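Local structure of cytochrome P450 (Novosphingobium aromaticivorans, 3OFT) at residues D15-F27 / K375-C387. The protein is a cytochrome P450, CYP101C1, which holds a haem group, protoporphyrin IX with iron, in a largely helical fold. Sequence-based numbering, arbitrary orientation.
With HX2 ((2R,5R)-hexane-2,5-diol), chain E.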
ATOM      1  N   ASP A  15       8.902 -13.505 -12.691  1.00 16.62           N
ATOM      2  CA  ASP A  15       7.821 -12.621 -13.119  1.00 16.54           C
ATOM      3  C   ASP A  15       7.198 -11.953 -11.889  1.00 15.54           C
ATOM      4  O   ASP A  15       6.495 -12.608 -11.123  1.00 13.12           O
ATOM      5  CB  ASP A  15       6.742 -13.427 -13.850  1.00 16.90           C
ATOM      6  CG  ASP A  15       5.533 -12.592 -14.253  1.00 20.06           C
ATOM      7  OD1 ASP A  15       4.618 -13.226 -14.822  1.00 22.30           O
ATOM      8  OD2 ASP A  15       5.446 -11.343 -14.019  1.00 16.41           O
ATOM      9  N   ILE A  16       7.436 -10.653 -11.717  1.00 15.14           N
ATOM     10  CA  ILE A  16       6.918  -9.934 -10.538  1.00 15.82           C
ATOM     11  C   ILE A  16       5.388  -9.907 -10.388  1.00 15.97           C
ATOM     12  O   ILE A  16       4.856  -9.752  -9.262  1.00 15.71           O
ATOM     13  CB  ILE A  16       7.529  -8.515 -10.462  1.00 16.00           C
ATOM     14  CG1 ILE A  16       7.070  -7.697 -11.682  1.00 17.88           C
ATOM     15  CG2 ILE A  16       9.055  -8.665 -10.293  1.00 15.83           C
ATOM     16  CD1 ILE A  16       7.915  -6.457 -12.018  1.00 22.30           C
ATOM     17  N   PHE A  17       4.680 -10.109 -11.494  1.00 15.61           N
ATOM     18  CA  PHE A  17       3.227 -10.188 -11.479  1.00 18.03           C
ATOM     19  C   PHE A  17       2.692 -11.554 -11.047  1.00 19.69           C
ATOM     20  O   PHE A  17       1.552 -11.642 -10.614  1.00 20.18           O
ATOM     21  CB  PHE A  17       2.621  -9.729 -12.826  1.00 17.62           C
ATOM     22  CG  PHE A  17       2.940  -8.296 -13.160  1.00 18.48           C
ATOM     23  CD1 PHE A  17       2.320  -7.254 -12.481  1.00 19.26           C
ATOM     24  CD2 PHE A  17       3.893  -7.984 -14.136  1.00 19.05           C
ATOM     25  CE1 PHE A  17       2.611  -5.919 -12.782  1.00 21.39           C
ATOM     26  CE2 PHE A  17       4.202  -6.646 -14.437  1.00 20.85           C
ATOM     27  CZ  PHE A  17       3.560  -5.613 -13.768  1.00 21.35           C
ATOM     28  N   ASN A  18       3.484 -12.615 -11.199  1.00 20.54           N
ATOM     29  CA  ASN A  18       3.082 -13.927 -10.693  1.00 22.57           C
ATOM     30  C   ASN A  18       4.274 -14.737 -10.197  1.00 22.33           C
ATOM     31  O   ASN A  18       4.716 -15.679 -10.856  1.00 23.57           O
ATOM     32  CB  ASN A  18       2.129 -14.729 -11.622  1.00 24.52           C
ATOM     33  CG  ASN A  18       2.187 -14.312 -13.078  1.00 29.05           C
ATOM     34  OD1 ASN A  18       1.660 -13.268 -13.478  1.00 34.51           O
ATOM     35  ND2 ASN A  18       2.790 -15.161 -13.902  1.00 36.33           N
ATOM     36  N   PRO A  19       4.830 -14.350  -9.037  1.00 21.64           N
ATOM     37  CA  PRO A  19       5.948 -15.127  -8.507  1.00 21.39           C
ATOM     38  C   PRO A  19       5.533 -16.598  -8.273  1.00 21.41           C
ATOM     39  O   PRO A  19       4.388 -16.873  -7.887  1.00 20.09           O
ATOM     40  CB  PRO A  19       6.282 -14.408  -7.200  1.00 21.53           C
ATOM     41  CG  PRO A  19       5.784 -12.986  -7.410  1.00 21.64           C
ATOM     42  CD  PRO A  19       4.530 -13.160  -8.216  1.00 21.07           C
ATOM     43  N   PRO A  20       6.425 -17.550  -8.576  1.00 21.64           N
ATOM     44  CA  PRO A  20       6.060 -18.972  -8.389  1.00 20.32           C
ATOM     45  C   PRO A  20       5.616 -19.282  -6.945  1.00 18.72           C
ATOM     46  O   PRO A  20       6.306 -18.918  -6.001  1.00 17.75           O
ATOM     47  CB  PRO A  20       7.366 -19.691  -8.742  1.00 21.95           C
ATOM     48  CG  PRO A  20       7.938 -18.770  -9.866  1.00 22.36           C
ATOM     49  CD  PRO A  20       7.727 -17.404  -9.255  1.00 21.95           C
ATOM     50  N   GLY A  21       4.460 -19.914  -6.778  1.00 17.23           N
ATOM     51  CA  GLY A  21       3.944 -20.196  -5.430  1.00 16.97           C
ATOM     52  C   GLY A  21       3.253 -19.011  -4.749  1.00 16.15           C
ATOM     53  O   GLY A  21       2.788 -19.144  -3.612  1.00 15.98           O
ATOM     54  N   VAL A  22       3.156 -17.859  -5.426  1.00 16.02           N
ATOM     55  CA  VAL A  22       2.519 -16.672  -4.814  1.00 15.56           C
ATOM     56  C   VAL A  22       1.072 -16.906  -4.389  1.00 16.56           C
ATOM     57  O   VAL A  22       0.614 -16.318  -3.419  1.00 15.51           O
ATOM     58  CB  VAL A  22       2.590 -15.414  -5.716  1.00 15.40           C
ATOM     59  CG1 VAL A  22       1.603 -15.490  -6.877  1.00 13.53           C
ATOM     60  CG2 VAL A  22       2.319 -14.120  -4.888  1.00 15.44           C
ATOM     61  N   GLU A  23       0.333 -17.734  -5.132  1.00 17.04           N
ATOM     62  CA  GLU A  23      -1.055 -17.973  -4.785  1.00 19.70           C
ATOM     63  C   GLU A  23      -1.239 -18.686  -3.452  1.00 19.14           C
ATOM     64  O   GLU A  23      -2.265 -18.499  -2.814  1.00 20.09           O
ATOM     65  CB  GLU A  23      -1.807 -18.668  -5.929  1.00 21.17           C
ATOM     66  CG  GLU A  23      -1.817 -17.761  -7.168  1.00 26.58           C
ATOM     67  CD  GLU A  23      -2.268 -18.448  -8.430  1.00 34.71           C
ATOM     68  OE1 GLU A  23      -2.957 -19.498  -8.349  1.00 38.30           O
ATOM     69  OE2 GLU A  23      -1.930 -17.925  -9.517  1.00 37.75           O
ATOM     70  N   GLN A  24      -0.255 -19.479  -3.039  1.00 19.18           N
ATOM     71  CA  GLN A  24      -0.282 -20.098  -1.714  1.00 19.45           C
ATOM     72  C   GLN A  24       0.245 -19.162  -0.614  1.00 17.91           C
ATOM     73  O   GLN A  24      -0.338 -19.118   0.459  1.00 17.98           O
ATOM     74  CB  GLN A  24       0.471 -21.451  -1.660  1.00 20.11           C
ATOM     75  CG  GLN A  24       0.541 -22.290  -2.992  1.00 27.04           C
ATOM     76  CD  GLN A  24      -0.723 -22.265  -3.847  1.00 31.40           C
ATOM     77  OE1 GLN A  24      -1.847 -22.224  -3.340  1.00 36.36           O
ATOM     78  NE2 GLN A  24      -0.537 -22.291  -5.153  1.00 34.42           N
ATOM     79  N   ASP A  25       1.345 -18.448  -0.871  1.00 15.55           N
ATOM     80  CA  ASP A  25       2.061 -17.657   0.154  1.00 15.68           C
ATOM     81  C   ASP A  25       2.895 -16.598  -0.596  1.00 13.92           C
ATOM     82  O   ASP A  25       3.863 -16.941  -1.274  1.00 12.29           O
ATOM     83  CB  ASP A  25       2.985 -18.589   0.952  1.00 15.95           C
ATOM     84  CG  ASP A  25       3.640 -17.930   2.190  1.00 20.00           C
ATOM     85  OD1 ASP A  25       3.722 -16.690   2.311  1.00 20.86           O
ATOM     86  OD2 ASP A  25       4.143 -18.706   3.046  1.00 25.88           O
ATOM     87  N   TYR A  26       2.456 -15.345  -0.526  1.00 12.23           N
ATOM     88  CA  TYR A  26       3.141 -14.203  -1.190  1.00  9.99           C
ATOM     89  C   TYR A  26       4.545 -14.031  -0.653  1.00  9.98           C
ATOM     90  O   TYR A  26       5.473 -13.843  -1.433  1.00  8.99           O
ATOM     91  CB  TYR A  26       2.314 -12.887  -1.071  1.00  9.22           C
ATOM     92  CG  TYR A  26       3.091 -11.617  -1.401  1.00  8.50           C
ATOM     93  CD1 TYR A  26       3.027 -11.040  -2.681  1.00  7.88           C
ATOM     94  CD2 TYR A  26       3.908 -11.006  -0.428  1.00  9.30           C
ATOM     95  CE1 TYR A  26       3.785  -9.911  -2.999  1.00  6.42           C
ATOM     96  CE2 TYR A  26       4.657  -9.862  -0.732  1.00  8.31           C
ATOM     97  CZ  TYR A  26       4.575  -9.309  -2.004  1.00  8.73           C
ATOM     98  OH  TYR A  26       5.348  -8.198  -2.283  1.00 10.06           O
ATOM     99  N   PHE A  27       4.696 -14.125   0.671  1.00 10.00           N
ATOM    100  CA  PHE A  27       5.947 -13.932   1.393  1.00 11.46           C
ATOM    101  C   PHE A  27       6.980 -15.011   1.042  1.00 12.47           C
ATOM    102  O   PHE A  27       8.112 -14.704   0.671  1.00 11.97           O
ATOM    103  CB  PHE A  27       5.633 -13.856   2.902  1.00 10.51           C
ATOM    104  CG  PHE A  27       4.567 -12.833   3.212  1.00 10.10           C
ATOM    105  CD1 PHE A  27       4.878 -11.483   3.125  1.00 10.31           C
ATOM    106  CD2 PHE A  27       3.226 -13.217   3.436  1.00  9.82           C
ATOM    107  CE1 PHE A  27       3.888 -10.504   3.361  1.00  9.39           C
ATOM    108  CE2 PHE A  27       2.223 -12.243   3.636  1.00 12.51           C
ATOM    109  CZ  PHE A  27       2.569 -10.890   3.598  1.00  8.83           C
ATOM    110  N   LYS A 375     -12.380 -24.276   2.797  1.00 27.26           N
ATOM    111  CA  LYS A 375     -12.060 -23.304   1.760  1.00 25.95           C
ATOM    112  C   LYS A 375     -10.636 -22.817   1.971  1.00 25.16           C
ATOM    113  O   LYS A 375     -10.164 -22.757   3.100  1.00 26.12           O
ATOM    114  CB  LYS A 375     -13.052 -22.145   1.769  1.00 26.23           C
ATOM    115  CG  LYS A 375     -14.510 -22.556   1.683  1.00 27.78           C
ATOM    116  CD  LYS A 375     -15.361 -21.378   1.257  1.00 31.14           C
ATOM    117  CE  LYS A 375     -16.819 -21.604   1.630  1.00 35.20           C
ATOM    118  NZ  LYS A 375     -17.194 -20.828   2.841  1.00 36.59           N
ATOM    119  N   ALA A 376      -9.938 -22.489   0.900  1.00 22.85           N
ATOM    120  CA  ALA A 376      -8.515 -22.136   1.027  1.00 20.46           C
ATOM    121  C   ALA A 376      -8.307 -20.628   1.088  1.00 18.02           C
ATOM    122  O   ALA A 376      -9.098 -19.857   0.540  1.00 16.68           O
ATOM    123  CB  ALA A 376      -7.724 -22.709  -0.148  1.00 20.36           C
ATOM    124  N   VAL A 377      -7.190 -20.233   1.694  1.00 17.08           N
ATOM    125  CA  VAL A 377      -6.670 -18.879   1.628  1.00 16.16           C
ATOM    126  C   VAL A 377      -5.818 -18.785   0.354  1.00 15.60           C
ATOM    127  O   VAL A 377      -4.904 -19.609   0.159  1.00 16.01           O
ATOM    128  CB  VAL A 377      -5.754 -18.582   2.839  1.00 16.80           C
ATOM    129  CG1 VAL A 377      -5.003 -17.214   2.652  1.00 15.82           C
ATOM    130  CG2 VAL A 377      -6.565 -18.602   4.147  1.00 17.14           C
ATOM    131  N   THR A 378      -6.125 -17.817  -0.514  1.00 14.71           N
ATOM    132  CA  THR A 378      -5.326 -17.618  -1.735  1.00 14.11           C
ATOM    133  C   THR A 378      -4.825 -16.176  -1.751  1.00 13.17           C
ATOM    134  O   THR A 378      -5.442 -15.298  -1.152  1.00 11.34           O
ATOM    135  CB  THR A 378      -6.141 -17.918  -3.047  1.00 13.50           C
ATOM    136  OG1 THR A 378      -7.368 -17.178  -3.037  1.00 18.60           O
ATOM    137  CG2 THR A 378      -6.536 -19.370  -3.096  1.00 18.35           C
ATOM    138  N   MET A 379      -3.713 -15.944  -2.441  1.00 13.03           N
ATOM    139  CA  MET A 379      -3.080 -14.634  -2.492  1.00 13.14           C
ATOM    140  C   MET A 379      -2.737 -14.322  -3.941  1.00 13.70           C
ATOM    141  O   MET A 379      -2.763 -15.226  -4.773  1.00 14.55           O
ATOM    142  CB  MET A 379      -1.789 -14.650  -1.657  1.00 13.12           C
ATOM    143  CG  MET A 379      -2.021 -14.950  -0.189  1.00 13.93           C
ATOM    144  SD  MET A 379      -0.605 -14.520   0.817  1.00 15.03           S
ATOM    145  CE  MET A 379      -0.969 -15.243   2.429  1.00 15.84           C
ATOM    146  N   LYS A 380      -2.384 -13.070  -4.235  1.00 12.08           N
ATOM    147  CA  LYS A 380      -1.835 -12.687  -5.528  1.00 12.57           C
ATOM    148  C   LYS A 380      -0.589 -11.811  -5.357  1.00 12.30           C
ATOM    149  O   LYS A 380      -0.300 -11.296  -4.246  1.00 10.87           O
ATOM    150  CB  LYS A 380      -2.888 -11.949  -6.369  1.00 12.76           C
ATOM    151  CG  LYS A 380      -3.321 -10.607  -5.750  1.00 13.57           C
ATOM    152  CD  LYS A 380      -4.143  -9.816  -6.735  1.00 21.97           C
ATOM    153  CE  LYS A 380      -5.068  -8.856  -6.029  1.00 26.89           C
ATOM    154  NZ  LYS A 380      -4.452  -7.536  -5.916  1.00 28.02           N
ATOM    155  N   GLY A 381       0.155 -11.642  -6.457  1.00 12.14           N
ATOM    156  CA  GLY A 381       1.389 -10.851  -6.440  1.00 12.20           C
ATOM    157  C   GLY A 381       1.134  -9.512  -7.100  1.00 12.76           C
ATOM    158  O   GLY A 381       0.127  -8.888  -6.826  1.00 14.83           O
ATOM    159  N   GLY A 382       2.012  -9.058  -7.986  1.00 12.70           N
ATOM    160  CA  GLY A 382       1.891  -7.662  -8.520  1.00 12.15           C
ATOM    161  C   GLY A 382       2.526  -6.633  -7.587  1.00 11.74           C
ATOM    162  O   GLY A 382       3.186  -7.002  -6.608  1.00 10.66           O
ATOM    163  N   ASN A 383       2.289  -5.338  -7.848  1.00 10.43           N
ATOM    164  CA  ASN A 383       2.932  -4.290  -7.080  1.00 10.18           C
ATOM    165  C   ASN A 383       2.393  -4.192  -5.664  1.00  9.21           C
ATOM    166  O   ASN A 383       3.118  -3.776  -4.793  1.00  8.21           O
ATOM    167  CB  ASN A 383       2.780  -2.935  -7.773  1.00 10.66           C
ATOM    168  CG  ASN A 383       3.289  -2.979  -9.221  1.00 13.22           C
ATOM    169  OD1 ASN A 383       4.290  -3.648  -9.528  1.00 11.63           O
ATOM    170  ND2 ASN A 383       2.542  -2.328 -10.129  1.00 16.81           N
ATOM    171  N   VAL A 384       1.137  -4.581  -5.437  1.00  9.46           N
ATOM    172  CA  VAL A 384       0.593  -4.611  -4.062  1.00  9.27           C
ATOM    173  C   VAL A 384       0.007  -6.008  -3.857  1.00  8.57           C
ATOM    174  O   VAL A 384      -1.123  -6.280  -4.277  1.00  7.93           O
ATOM    175  CB  VAL A 384      -0.520  -3.549  -3.853  1.00  9.29           C
ATOM    176  CG1 VAL A 384      -1.084  -3.632  -2.411  1.00  9.04           C
ATOM    177  CG2 VAL A 384      -0.005  -2.131  -4.143  1.00  9.92           C
ATOM    178  N   GLY A 385       0.796  -6.897  -3.265  1.00  8.50           N
ATOM    179  CA  GLY A 385       0.385  -8.270  -2.986  1.00  9.15           C
ATOM    180  C   GLY A 385      -0.722  -8.306  -1.955  1.00 10.20           C
ATOM    181  O   GLY A 385      -0.829  -7.414  -1.104  1.00 10.15           O
ATOM    182  N   ALA A 386      -1.591  -9.307  -2.054  1.00  9.68           N
ATOM    183  CA  ALA A 386      -2.782  -9.338  -1.217  1.00 10.08           C
ATOM    184  C   ALA A 386      -3.419 -10.722  -1.175  1.00 10.02           C
ATOM    185  O   ALA A 386      -3.219 -11.539  -2.097  1.00 10.17           O
ATOM    186  CB  ALA A 386      -3.830  -8.256  -1.686  1.00  9.29           C
ATOM    187  N   CYS A 387      -4.151 -10.992  -0.090  1.00 10.02           N
ATOM    188  CA  CYS A 387      -5.132 -12.076  -0.101  1.00 10.56           C
ATOM    189  C   CYS A 387      -6.183 -11.844  -1.187  1.00 11.62           C
ATOM    190  O   CYS A 387      -6.682 -10.736  -1.323  1.00 11.00           O
ATOM    191  CB  CYS A 387      -5.819 -12.162   1.269  1.00 10.75           C
ATOM    192  SG  CYS A 387      -4.745 -12.753   2.487  1.00 14.98           S
TER
HETATM  193  C1  HX2 E 397       2.738   1.539  -8.321  1.00 24.72           C
HETATM  194  O1  HX2 E 397       4.342  -0.149  -7.568  1.00 18.01           O
HETATM  195  C2  HX2 E 397       3.130   0.553  -7.212  1.00 24.86           C
HETATM  196  O2  HX2 E 397       0.719   2.972  -3.642  1.00 17.45           O
HETATM  197  C3  HX2 E 397       3.221   1.188  -5.822  1.00 22.16           C
HETATM  198  C4  HX2 E 397       1.933   1.926  -5.417  1.00 17.53           C
HETATM  199  C5  HX2 E 397       1.857   2.161  -3.903  1.00 17.46           C
HETATM  200  C6  HX2 E 397       3.117   2.901  -3.408  1.00 16.61           C
HETATM  201  O   HOH W   1       4.487  -9.551  -6.540  1.00  9.87           O
HETATM  202  O   HOH W   2      -0.239 -13.078  -8.908  1.00 22.84           O
HETATM  203  O   HOH W   3      -2.423 -19.962   1.720  1.00 29.08           O
HETATM  204  O   HOH W   4      -3.984 -21.624  -1.284  1.00 34.52           O
HETATM  205  O   HOH W   5       4.670  -6.603  -4.180  1.00 15.37           O
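M379 N donates a hydrogen bond to E23 O at 3.0 Å, and G382 N donates one to I16 O at 3.2 Å, so that backbone bonds tie the segments together near each end of the contact. A CA-H...O contact runs beside the first: E23 CA sits 3.2 Å from M379 O, nearly straight at the hydrogen.

Waters bridge further backbone atoms across the contact. Water 1 donates to both I16 O, which thus takes two bonds, and G382 O; water 2 joins F17 O to G381 N, and water 3 spans Q24 O and V377 O.

Strands 378-380 and 386-394 form a beta hairpin in the P450 fold, and its loop reaches the ligand pocket: N383 CB lies 3.2 Å from O1 of (2R,5R)-hexane-2,5-diol, while N383 OD1 is hydrogen-bonded to Y305.

Among side chains, M379 reaches alongside the start of helix 26-31, where Y26 N makes a weak but straight bond to M379 SD (3.4 Å, 167°). The Y26 ring turns its edge to G381 CA, and its CE1 comes within 3.8 Å of G385 CA. A chi1 of 75° swings V22 CG2 to the far side from its own backbone N, where that methyl packs 3.6 Å from G381 N.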